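PDB 4PAG: periplasmic binding protein, which probably captures a solute, perhaps an iron-siderophore or cobalamin-type ligand as in its family, for delivery to an ABC transporter. Local coordinates for residues Y24-P28 with L71-H75. Numbering follows the deposited sequence.
Sequences YGSAP and LGGWH
Two hydrogen bonds tie 24-28 to 71-75. Tyr24 OH donates to Gly72 O at 2.6 Å, and Trp74 N donates to Ser26 O at 2.9 Å. This is the strand-to-helix turn at the C-terminal end of edge strand 23-25 in a parallel alpha/beta lobe of the binding protein. Helix 28-37 follows, with Ala27 at its N-cap. A water also bridges the two segments, 2.6 Å from Ser26 OG and 2.7 Å from Trp74 O, to which it donates. Ser26 OG also accepts from the backbone N of Trp96. The loop 71-75 passes this turn with end-to-end directions 47° apart. Ala27 CA lies 5.1 Å from Gly73 CA, as does Ser26 CA within rounding.

Tyr24 is extended (phi/psi -139/133) with chi1 t, so its ring reaches the loop. Gly72 has positive phi (73/-172), which glycine readily adopts. Gly73 is nearly fully extended (179/176); a CB there would clash with Ser26 O. Trp74 takes chi1 m, placing CZ3 3.9 Å from Tyr24 CE2 and CE3 3.5 Å from Ser26 CB. Its NE1 hydrogen-bonds to Asp108 OD2 on helix 99-112, so the indole links the turn to that helix. Leu71 CB packs 4.1 Å from Tyr24 CE1. With chi1 p, His75 offers a ring face to Pro28, whose CD makes a CH-pi contact 3.4 Å from the ring centroid, 7° off its normal.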
ATOM      1  N   TYR A  24     -14.467  10.478  -5.209  1.00 16.14           N
ATOM      2  CA  TYR A  24     -13.214  10.990  -4.674  1.00 17.05           C
ATOM      3  C   TYR A  24     -12.773  10.083  -3.532  1.00 16.65           C
ATOM      4  O   TYR A  24     -13.579   9.714  -2.680  1.00 17.09           O
ATOM      5  CB  TYR A  24     -13.409  12.434  -4.203  1.00 18.54           C
ATOM      6  CG  TYR A  24     -12.275  13.016  -3.391  1.00 20.17           C
ATOM      7  CD1 TYR A  24     -11.054  13.334  -3.975  1.00 20.12           C
ATOM      8  CD2 TYR A  24     -12.433  13.266  -2.028  1.00 23.25           C
ATOM      9  CE1 TYR A  24     -10.015  13.869  -3.219  1.00 20.91           C
ATOM     10  CE2 TYR A  24     -11.407  13.805  -1.272  1.00 25.67           C
ATOM     11  CZ  TYR A  24     -10.196  14.107  -1.871  1.00 25.18           C
ATOM     12  OH  TYR A  24      -9.175  14.648  -1.103  1.00 28.03           O
ATOM     13  N   GLY A  25     -11.500   9.705  -3.547  1.00 16.42           N
ATOM     14  CA  GLY A  25     -10.900   8.954  -2.453  1.00 16.94           C
ATOM     15  C   GLY A  25     -10.136   9.899  -1.552  1.00 16.84           C
ATOM     16  O   GLY A  25      -9.462  10.802  -2.034  1.00 18.22           O
ATOM     17  N   SER A  26     -10.233   9.676  -0.245  1.00 16.76           N
ATOM     18  CA  SER A  26      -9.695  10.605   0.755  1.00 18.13           C
ATOM     19  C   SER A  26      -8.162  10.609   0.863  1.00 16.54           C
ATOM     20  O   SER A  26      -7.578  11.543   1.415  1.00 16.34           O
ATOM     21  CB  SER A  26     -10.301  10.284   2.124  1.00 19.40           C
ATOM     22  OG  SER A  26      -9.720   9.109   2.679  1.00 22.06           O
ATOM     23  N   ALA A  27      -7.523   9.560   0.352  1.00 16.53           N
ATOM     24  CA  ALA A  27      -6.084   9.389   0.472  1.00 15.24           C
ATOM     25  C   ALA A  27      -5.590   8.376  -0.569  1.00 15.08           C
ATOM     26  O   ALA A  27      -6.387   7.619  -1.112  1.00 14.19           O
ATOM     27  CB  ALA A  27      -5.738   8.916   1.870  1.00 16.41           C
ATOM     28  N   PRO A  28      -4.273   8.346  -0.839  1.00 14.82           N
ATOM     29  CA  PRO A  28      -3.779   7.465  -1.896  1.00 15.09           C
ATOM     30  C   PRO A  28      -4.162   5.974  -1.779  1.00 14.62           C
ATOM     31  O   PRO A  28      -4.454   5.360  -2.800  1.00 16.30           O
ATOM     32  CB  PRO A  28      -2.260   7.674  -1.838  1.00 15.29           C
ATOM     33  CG  PRO A  28      -2.109   9.070  -1.346  1.00 16.07           C
ATOM     34  CD  PRO A  28      -3.200   9.217  -0.319  1.00 15.53           C
ATOM     35  N   LEU A  71      -6.119  17.206  -5.513  1.00 18.12           N
ATOM     36  CA  LEU A  71      -7.097  17.827  -4.612  1.00 20.34           C
ATOM     37  C   LEU A  71      -6.758  17.632  -3.134  1.00 21.33           C
ATOM     38  O   LEU A  71      -7.556  17.980  -2.257  1.00 24.51           O
ATOM     39  CB  LEU A  71      -8.491  17.263  -4.874  1.00 21.21           C
ATOM     40  CG  LEU A  71      -9.057  17.446  -6.279  1.00 23.44           C
ATOM     41  CD1 LEU A  71     -10.411  16.759  -6.376  1.00 25.36           C
ATOM     42  CD2 LEU A  71      -9.181  18.916  -6.636  1.00 23.62           C
ATOM     43  N   GLY A  72      -5.579  17.085  -2.853  1.00 21.53           N
ATOM     44  CA  GLY A  72      -5.163  16.857  -1.478  1.00 22.97           C
ATOM     45  C   GLY A  72      -5.908  15.698  -0.849  1.00 22.31           C
ATOM     46  O   GLY A  72      -6.646  14.977  -1.520  1.00 23.65           O
ATOM     47  N   GLY A  73      -5.720  15.516   0.447  1.00 20.17           N
ATOM     48  CA  GLY A  73      -6.315  14.396   1.149  1.00 19.99           C
ATOM     49  C   GLY A  73      -5.956  14.381   2.617  1.00 21.38           C
ATOM     50  O   GLY A  73      -5.173  15.219   3.089  1.00 22.70           O
ATOM     51  N   TRP A  74      -6.538  13.420   3.335  1.00 21.18           N
ATOM     52  CA  TRP A  74      -6.297  13.237   4.758  1.00 22.12           C
ATOM     53  C   TRP A  74      -5.311  12.095   4.934  1.00 23.34           C
ATOM     54  O   TRP A  74      -5.707  10.928   4.974  1.00 21.02           O
ATOM     55  CB  TRP A  74      -7.597  12.895   5.482  1.00 22.98           C
ATOM     56  CG  TRP A  74      -8.633  13.983   5.509  1.00 25.09           C
ATOM     57  CD1 TRP A  74      -8.793  14.933   6.474  1.00 24.55           C
ATOM     58  CD2 TRP A  74      -9.675  14.201   4.554  1.00 28.41           C
ATOM     59  NE1 TRP A  74      -9.874  15.734   6.177  1.00 24.68           N
ATOM     60  CE2 TRP A  74     -10.431  15.307   5.002  1.00 29.10           C
ATOM     61  CE3 TRP A  74     -10.040  13.577   3.361  1.00 33.39           C
ATOM     62  CZ2 TRP A  74     -11.533  15.803   4.294  1.00 34.76           C
ATOM     63  CZ3 TRP A  74     -11.139  14.068   2.655  1.00 39.22           C
ATOM     64  CH2 TRP A  74     -11.872  15.173   3.127  1.00 39.62           C
ATOM     65  N   HIS A  75      -4.027  12.437   5.013  1.00 23.33           N
ATOM     66  CA  HIS A  75      -2.952  11.456   5.188  1.00 22.75           C
ATOM     67  C   HIS A  75      -1.628  12.194   5.434  1.00 24.17           C
ATOM     68  O   HIS A  75      -1.546  13.418   5.275  1.00 23.25           O
ATOM     69  CB  HIS A  75      -2.843  10.519   3.970  1.00 21.06           C
ATOM     70  CG  HIS A  75      -2.653  11.244   2.683  1.00 23.15           C
ATOM     71  ND1 HIS A  75      -1.467  11.220   1.982  1.00 26.88           N
ATOM     72  CD2 HIS A  75      -3.486  12.055   1.991  1.00 23.96           C
ATOM     73  CE1 HIS A  75      -1.586  11.970   0.903  1.00 29.19           C
ATOM     74  NE2 HIS A  75      -2.800  12.494   0.889  1.00 27.68           N
TER
HETATM   75  O   HOH W   1      -7.939   9.526   4.474  1.00 24.28           O